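Local coordinates for SusD superfamily protein (Bacteroides thetaiotaomicron, PDB 3MCX), which is of unknown function but belongs to the SusD family of outer-membrane proteins, whose members typically take part in glycan capture, and binds zinc, at residues 30-35 with 126-131; 122-127 with 196-201. All coordinates share one frame; numbering follows the deposited sequence. Where two conformers were deposited one is given.

Contact 1. Residues 30-35 with 126-131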
ATOM      1  N   GLY A  30     -18.922   7.221   4.068  1.00  5.90           N
ATOM      2  CA  GLY A  30     -18.701   7.603   2.687  1.00  7.39           C
ATOM      3  C   GLY A  30     -17.250   7.834   2.314  1.00  7.97           C
ATOM      4  O   GLY A  30     -16.813   7.542   1.205  1.00  8.18           O
ATOM      5  N   ILE A  31     -16.469   8.391   3.235  1.00  7.00           N
ATOM      6  CA  ILE A  31     -15.047   8.566   3.026  1.00  7.36           C
ATOM      7  C   ILE A  31     -14.336   7.200   2.896  1.00  7.30           C
ATOM      8  O   ILE A  31     -13.552   6.981   1.978  1.00  7.22           O
ATOM      9  CB  ILE A  31     -14.444   9.402   4.201  1.00  6.07           C
ATOM     10  CG1 ILE A  31     -14.960  10.831   4.079  1.00  8.50           C
ATOM     11  CG2 ILE A  31     -12.902   9.349   4.248  1.00  9.76           C
ATOM     12  CD1 ILE A  31     -14.705  11.694   5.296  1.00  7.49           C
ATOM     13  N   TYR A  32     -14.637   6.275   3.810  1.00  7.06           N
ATOM     14  CA  TYR A  32     -14.069   4.937   3.711  1.00  6.79           C
ATOM     15  C   TYR A  32     -14.477   4.250   2.406  1.00  7.26           C
ATOM     16  O   TYR A  32     -13.639   3.614   1.767  1.00  7.17           O
ATOM     17  CB  TYR A  32     -14.553   4.094   4.874  1.00  7.35           C
ATOM     18  CG  TYR A  32     -13.888   4.409   6.211  1.00  6.05           C
ATOM     19  CD1 TYR A  32     -12.542   4.219   6.384  1.00  8.37           C
ATOM     20  CD2 TYR A  32     -14.645   4.773   7.308  1.00  6.82           C
ATOM     21  CE1 TYR A  32     -11.926   4.445   7.648  1.00  8.95           C
ATOM     22  CE2 TYR A  32     -14.055   4.990   8.554  1.00  7.29           C
ATOM     23  CZ  TYR A  32     -12.696   4.806   8.704  1.00  7.52           C
ATOM     24  OH  TYR A  32     -12.078   4.961   9.930  1.00  7.69           O
ATOM     25  N   ARG A  33     -15.729   4.414   1.994  1.00  6.89           N
ATOM     26  CA  ARG A  33     -16.239   3.810   0.761  1.00  8.40           C
ATOM     27  C   ARG A  33     -15.494   4.377  -0.445  1.00  8.17           C
ATOM     28  O   ARG A  33     -15.080   3.647  -1.326  1.00  8.95           O
ATOM     29  CB  ARG A  33     -17.736   4.009   0.607  1.00  8.52           C
ATOM     30  CG  ARG A  33     -18.343   3.165  -0.504  1.00 13.09           C
ATOM     31  N   LEU A  34     -15.288   5.696  -0.476  1.00  8.39           N
ATOM     32  CA  LEU A  34     -14.543   6.320  -1.563  1.00  9.53           C
ATOM     33  C   LEU A  34     -13.107   5.800  -1.608  1.00  9.14           C
ATOM     34  O   LEU A  34     -12.557   5.501  -2.678  1.00  9.38           O
ATOM     35  CB  LEU A  34     -14.559   7.854  -1.387  1.00 11.12           C
ATOM     36  CG  LEU A  34     -14.033   8.693  -2.542  1.00 13.33           C
ATOM     37  CD1 LEU A  34     -14.777   8.395  -3.859  1.00 14.53           C
ATOM     38  CD2 LEU A  34     -14.301  10.162  -2.162  1.00 14.21           C
ATOM     39  N   ALA A  35     -12.480   5.643  -0.446  1.00  7.68           N
ATOM     40  CA  ALA A  35     -11.126   5.122  -0.361  1.00  8.10           C
ATOM     41  C   ALA A  35     -11.033   3.697  -0.887  1.00  8.34           C
ATOM     42  O   ALA A  35     -10.006   3.309  -1.434  1.00  8.98           O
ATOM     43  CB  ALA A  35     -10.547   5.235   1.075  1.00  9.54           C
ATOM     44  N   LEU A 126      -9.168  12.293  10.528  1.00  5.54           N
ATOM     45  CA  LEU A 126      -7.795  12.787  10.580  1.00  5.12           C
ATOM     46  C   LEU A 126      -6.815  11.757  10.097  1.00  5.20           C
ATOM     47  O   LEU A 126      -5.912  12.072   9.315  1.00  6.71           O
ATOM     48  CB  LEU A 126      -7.421  13.256  12.006  1.00  5.85           C
ATOM     49  CG  LEU A 126      -7.838  14.682  12.416  1.00  6.48           C
ATOM     50  CD1 LEU A 126      -7.659  14.863  13.933  1.00  5.12           C
ATOM     51  CD2 LEU A 126      -7.038  15.749  11.582  1.00  5.87           C
ATOM     52  N   VAL A 127      -6.993  10.504  10.505  1.00  5.74           N
ATOM     53  CA  VAL A 127      -6.094   9.451  10.037  1.00  5.90           C
ATOM     54  C   VAL A 127      -6.251   9.272   8.522  1.00  5.70           C
ATOM     55  O   VAL A 127      -5.272   9.166   7.787  1.00  7.48           O
ATOM     56  CB  VAL A 127      -6.244   8.082  10.754  1.00  7.11           C
ATOM     57  CG1 VAL A 127      -5.187   7.097  10.199  1.00  7.09           C
ATOM     58  CG2 VAL A 127      -6.052   8.212  12.215  1.00  7.98           C
HETATM   59  N   MSE A 128      -7.495   9.271   8.043  1.00  6.26           N
HETATM   60  CA  MSE A 128      -7.711   9.175   6.606  0.50  6.26           C
HETATM   61  C   MSE A 128      -7.113  10.364   5.856  1.00  6.86           C
HETATM   62  O   MSE A 128      -6.597  10.206   4.759  1.00  7.17           O
HETATM   63  CB  MSE A 128      -9.193   9.028   6.299  0.50  7.26           C
HETATM   64  CG  MSE A 128      -9.498   8.797   4.845  0.50  8.29           C
HETATM   65 SE   MSE A 128      -8.628   7.252   4.032  0.38  7.39          SE
HETATM   66  CE  MSE A 128      -8.519   6.071   5.590  0.50 10.74           C
ATOM     67  N   ARG A 129      -7.195  11.558   6.415  1.00  5.97           N
ATOM     68  CA  ARG A 129      -6.562  12.728   5.766  1.00  6.22           C
ATOM     69  C   ARG A 129      -5.041  12.554   5.674  1.00  6.05           C
ATOM     70  O   ARG A 129      -4.426  12.828   4.651  1.00  6.24           O
ATOM     71  CB  ARG A 129      -6.878  14.015   6.516  1.00  6.73           C
ATOM     72  CG  ARG A 129      -6.594  15.277   5.700  1.00  6.54           C
ATOM     73  CD  ARG A 129      -7.010  16.537   6.383  1.00  6.59           C
ATOM     74  NE  ARG A 129      -6.219  16.855   7.562  1.00  6.65           N
ATOM     75  CZ  ARG A 129      -6.493  17.851   8.385  1.00  6.40           C
ATOM     76  NH1 ARG A 129      -7.540  18.610   8.163  1.00  7.45           N
ATOM     77  NH2 ARG A 129      -5.709  18.111   9.441  1.00  7.77           N
ATOM     78  N   GLY A 130      -4.442  12.119   6.762  1.00  6.12           N
ATOM     79  CA  GLY A 130      -3.004  11.889   6.782  1.00  6.90           C
ATOM     80  C   GLY A 130      -2.566  10.781   5.861  1.00  7.25           C
ATOM     81  O   GLY A 130      -1.599  10.920   5.081  1.00  7.35           O
ATOM     82  N   LEU A 131      -3.317   9.673   5.888  1.00  6.92           N
ATOM     83  CA  LEU A 131      -3.013   8.548   4.998  1.00  6.96           C
ATOM     84  C   LEU A 131      -3.119   8.964   3.522  1.00  6.91           C
ATOM     85  O   LEU A 131      -2.270   8.604   2.702  1.00  6.63           O
ATOM     86  CB  LEU A 131      -3.980   7.416   5.296  1.00  7.11           C
ATOM     87  CG  LEU A 131      -3.824   6.128   4.514  1.00  8.50           C
ATOM     88  CD1 LEU A 131      -2.394   5.606   4.612  1.00  8.25           C
ATOM     89  CD2 LEU A 131      -4.859   5.087   5.056  1.00  9.09           C
TER
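Met128, a selenomethionine, reaches from helix 115-140 to meet Ile31, Tyr32 and Ala35 on helix 21-36, three residues along one flank of that helix. It was modelled in two conformers, and the contacts that follow belong to one of them. Ile31 comes closest: its CG2 branch lies 3.5 Å from Met128 CG, a tight carbon-carbon approach made as the two side chains slide past one another in opposite directions. Met128 CG stands anti to its own backbone N (chi1 -175°), which brings it alongside Ile31 CG2; bends at the next two torsions carry SE toward Ala35 and fold CE back toward the Tyr32 ring. Selenium thus comes 4.1 Å from Ala35 CB, and the terminal CE meets Tyr32 CE1 obliquely at 4.3 Å. A methionine, here carrying selenium, suits this place, for the axes of segments 30-35 and 126-131 come no nearer than 11.3 Å, their directions 27° apart. Such helix-on-helix packing is consistent with the mainly helical, TPR-related fold of SusD proteins; here helix 21-36, near the start of the modelled chain, packs on helix 115-140. Small Ala35 adds just a methyl where the selenium arrives, whereas beta-branched Ile31 offers a broad apolar flank. Farther out, Gln97 of helix 81-106 packs on Ile31, and Ile199, in the loop leading to helix 201-214, touches Met128. Tyr32 needs both sides of its character: its ring joins the apolar cluster, while its buried OH hydrogen-bonds to Glu124 OE1 and Ile199 N, anchoring the ring that Met128 CE lies against.

Contact 2. Residues 122-127 with 196-201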
ATOM      1  N   LYS A 122     -14.051  12.376  14.212  1.00  4.22           N
ATOM      2  CA  LYS A 122     -13.014  13.349  13.809  1.00  5.32           C
ATOM      3  C   LYS A 122     -11.639  12.699  13.693  1.00  4.76           C
ATOM      4  O   LYS A 122     -10.890  12.956  12.742  1.00  5.54           O
ATOM      5  CB  LYS A 122     -12.968  14.460  14.836  1.00  6.00           C
ATOM      6  CG  LYS A 122     -11.913  15.542  14.608  1.00  7.61           C
ATOM      7  CD  LYS A 122     -11.906  16.519  15.774  1.00  9.82           C
ATOM      8  CE  LYS A 122     -10.729  17.427  15.715  1.00 10.30           C
ATOM      9  NZ  LYS A 122     -10.669  18.244  16.963  1.00  9.70           N
ATOM     10  N   SER A 123     -11.312  11.856  14.661  1.00  4.95           N
ATOM     11  CA  SER A 123     -10.015  11.203  14.672  1.00  5.40           C
ATOM     12  C   SER A 123      -9.812  10.239  13.510  1.00  5.98           C
ATOM     13  O   SER A 123      -8.743  10.178  12.904  1.00  6.64           O
ATOM     14  CB  SER A 123      -9.813  10.466  15.984  1.00  5.76           C
ATOM     15  OG  SER A 123      -9.747  11.407  17.045  1.00  7.18           O
ATOM     16  N   GLU A 124     -10.837   9.446  13.205  1.00  5.59           N
ATOM     17  CA  GLU A 124     -10.782   8.604  12.029  1.00  6.46           C
ATOM     18  C   GLU A 124     -10.625   9.405  10.727  1.00  5.74           C
ATOM     19  O   GLU A 124      -9.839   9.043   9.855  1.00  6.59           O
ATOM     20  CB  GLU A 124     -12.020   7.703  11.981  1.00  6.31           C
ATOM     21  CG  GLU A 124     -12.040   6.676  13.120  1.00  5.55           C
ATOM     22  CD  GLU A 124     -13.226   5.740  13.082  1.00  7.49           C
ATOM     23  OE1 GLU A 124     -13.621   5.337  11.966  1.00  7.27           O
ATOM     24  OE2 GLU A 124     -13.740   5.399  14.168  1.00  6.71           O
ATOM     25  N   ALA A 125     -11.366  10.508  10.621  1.00  5.00           N
ATOM     26  CA  ALA A 125     -11.197  11.409   9.477  1.00  4.75           C
ATOM     27  C   ALA A 125      -9.750  11.946   9.387  1.00  4.98           C
ATOM     28  O   ALA A 125      -9.200  12.068   8.306  1.00  5.33           O
ATOM     29  CB  ALA A 125     -12.205  12.572   9.566  1.00  4.64           C
ATOM     30  N   LEU A 126      -9.168  12.293  10.528  1.00  5.54           N
ATOM     31  CA  LEU A 126      -7.795  12.787  10.580  1.00  5.12           C
ATOM     32  C   LEU A 126      -6.815  11.757  10.097  1.00  5.20           C
ATOM     33  O   LEU A 126      -5.912  12.072   9.315  1.00  6.71           O
ATOM     34  CB  LEU A 126      -7.421  13.256  12.006  1.00  5.85           C
ATOM     35  CG  LEU A 126      -7.838  14.682  12.416  1.00  6.48           C
ATOM     36  CD1 LEU A 126      -7.659  14.863  13.933  1.00  5.12           C
ATOM     37  CD2 LEU A 126      -7.038  15.749  11.582  1.00  5.87           C
ATOM     38  N   VAL A 127      -6.993  10.504  10.505  1.00  5.74           N
ATOM     39  CA  VAL A 127      -6.094   9.451  10.037  1.00  5.90           C
ATOM     40  C   VAL A 127      -6.251   9.272   8.522  1.00  5.70           C
ATOM     41  O   VAL A 127      -5.272   9.166   7.787  1.00  7.48           O
ATOM     42  CB  VAL A 127      -6.244   8.082  10.754  1.00  7.11           C
ATOM     43  CG1 VAL A 127      -5.187   7.097  10.199  1.00  7.09           C
ATOM     44  CG2 VAL A 127      -6.052   8.212  12.215  1.00  7.98           C
ATOM     45  N   ASN A 196     -13.547  -3.687  12.774  1.00  8.68           N
ATOM     46  CA  ASN A 196     -13.574  -4.205  11.417  1.00  8.57           C
ATOM     47  C   ASN A 196     -14.159  -3.231  10.406  1.00  7.72           C
ATOM     48  O   ASN A 196     -15.339  -2.892  10.481  1.00  8.73           O
ATOM     49  CB  ASN A 196     -14.399  -5.513  11.366  1.00  7.94           C
ATOM     50  CG  ASN A 196     -13.750  -6.661  12.117  1.00 10.11           C
ATOM     51  OD1 ASN A 196     -12.600  -6.584  12.535  1.00 12.12           O
ATOM     52  ND2 ASN A 196     -14.495  -7.744  12.282  1.00 10.68           N
ATOM     53  N   GLY A 197     -13.340  -2.766   9.458  1.00  7.82           N
ATOM     54  CA  GLY A 197     -13.803  -1.886   8.399  1.00  7.75           C
ATOM     55  C   GLY A 197     -13.376  -0.455   8.571  1.00  9.53           C
ATOM     56  O   GLY A 197     -13.587   0.346   7.671  1.00 11.19           O
ATOM     57  N   TYR A 198     -12.794  -0.142   9.734  1.00  8.86           N
ATOM     58  CA  TYR A 198     -12.541   1.238  10.179  0.50  9.91           C
ATOM     59  C   TYR A 198     -11.199   1.337  10.878  1.00  9.88           C
ATOM     60  O   TYR A 198     -10.622   0.331  11.265  1.00 11.58           O
ATOM     61  CB  TYR A 198     -13.598   1.663  11.181  0.50 10.06           C
ATOM     62  CG  TYR A 198     -14.995   1.512  10.683  0.50 11.75           C
ATOM     63  CD1 TYR A 198     -15.462   2.310   9.662  0.50 14.19           C
ATOM     64  CD2 TYR A 198     -15.851   0.569  11.226  0.50 13.32           C
ATOM     65  CE1 TYR A 198     -16.751   2.206   9.201  0.50 14.77           C
ATOM     66  CE2 TYR A 198     -17.147   0.446  10.760  0.50 13.62           C
ATOM     67  CZ  TYR A 198     -17.586   1.269   9.748  0.50 14.16           C
ATOM     68  OH  TYR A 198     -18.865   1.164   9.270  0.50 14.99           O
ATOM     69  N   ILE A 199     -10.711   2.564  11.068  1.00  9.16           N
ATOM     70  CA  ILE A 199      -9.422   2.815  11.690  1.00  9.00           C
ATOM     71  C   ILE A 199      -9.531   2.925  13.198  1.00  7.29           C
ATOM     72  O   ILE A 199     -10.324   3.721  13.701  1.00  7.16           O
ATOM     73  CB  ILE A 199      -8.815   4.127  11.142  1.00  8.42           C
ATOM     74  CG1 ILE A 199      -8.505   3.946   9.663  1.00  9.04           C
ATOM     75  CG2 ILE A 199      -7.564   4.514  11.921  1.00  9.50           C
ATOM     76  CD1 ILE A 199      -8.309   5.267   8.912  1.00 10.48           C
ATOM     77  N   ASN A 200      -8.751   2.108  13.922  1.00  7.17           N
ATOM     78  CA  ASN A 200      -8.600   2.218  15.365  1.00  6.61           C
ATOM     79  C   ASN A 200      -7.165   2.625  15.742  1.00  6.36           C
ATOM     80  O   ASN A 200      -6.337   2.893  14.866  1.00  6.78           O
ATOM     81  CB  ASN A 200      -9.049   0.926  16.060  1.00  6.95           C
ATOM     82  CG  ASN A 200      -8.081  -0.241  15.855  1.00  7.16           C
ATOM     83  OD1 ASN A 200      -7.052  -0.104  15.181  1.00  8.42           O
ATOM     84  ND2 ASN A 200      -8.431  -1.407  16.430  1.00  7.97           N
ATOM     85  N   TYR A 201      -6.893   2.677  17.048  1.00  6.93           N
ATOM     86  CA  TYR A 201      -5.593   3.117  17.551  1.00  6.99           C
ATOM     87  C   TYR A 201      -4.462   2.254  16.977  1.00  6.61           C
ATOM     88  O   TYR A 201      -3.409   2.780  16.595  1.00  7.63           O
ATOM     89  CB  TYR A 201      -5.599   3.100  19.099  1.00  6.49           C
ATOM     90  CG  TYR A 201      -4.263   3.389  19.725  1.00  7.14           C
ATOM     91  CD1 TYR A 201      -3.357   2.373  19.987  1.00  7.79           C
ATOM     92  CD2 TYR A 201      -3.900   4.702  20.046  1.00  8.27           C
ATOM     93  CE1 TYR A 201      -2.122   2.662  20.571  1.00  5.01           C
ATOM     94  CE2 TYR A 201      -2.686   4.989  20.633  1.00  8.42           C
ATOM     95  CZ  TYR A 201      -1.808   3.975  20.882  1.00  7.97           C
ATOM     96  OH  TYR A 201      -0.613   4.292  21.446  1.00  7.94           O
TER
HETATM   97  O   HOH W   1     -11.711   4.581  15.977  1.00  8.30           O
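Glu124 and Ile199 bring helix 115-140 against the loop that leads into helix 201-214, a helix-to-loop junction in the helical framework of this SusD-family protein. From CB the glutamate runs extended toward the loop backbone, where CG and CD of Glu124 pass 3.5 and 3.6 Å from Ile199 O. Since a carboxylate and a carbonyl oxygen cannot bond directly, a water stands between them and donates to both, lying 2.8 Å from Glu124 OE2 and 2.8 Å from Ile199 O. OE2 also forms a salt bridge with Arg120, which would probably favour the charged form of this buried acid, while OE1 has Tyr32 OH as its partner. Glu124 OE1 also lies 3.8 Å from Tyr198 CB, the carboxylate and ring planes 47° apart. Replacing this glutamate by an alanine is likely to leave Arg120, Tyr32 OH and the bridging water without the carboxylate they converge on. Asn200 N-caps the following helix, its OD1 bonded to Ala203 N, and so fixes the chain just after Ile199. One turn along from Glu124, two branched side chains cross, with Val127 CG1 3.9 Å from Ile199 CG2 and 3.8 Å from Ile199 CD1.

How the contacts relate
Both contacts share helix 115-140 and use overlapping sides of it, but they differ in depth: all four touching residues of contact 1 are buried, whereas contact 2 includes the partly exposed Tyr198. Contact 1 joins helix to helix by apolar packing alone; contact 2 joins helix to loop and combines an apolar patch with a water-bridged carboxylate, as suits a loop whose backbone groups lack regular helix partners. Their centres lie only 8 Å apart, and the phenol of Tyr32 couples them. Helix 21-36, helix 115-140 and the 196-201 loop therefore meet around one side chain, away from the zinc sites.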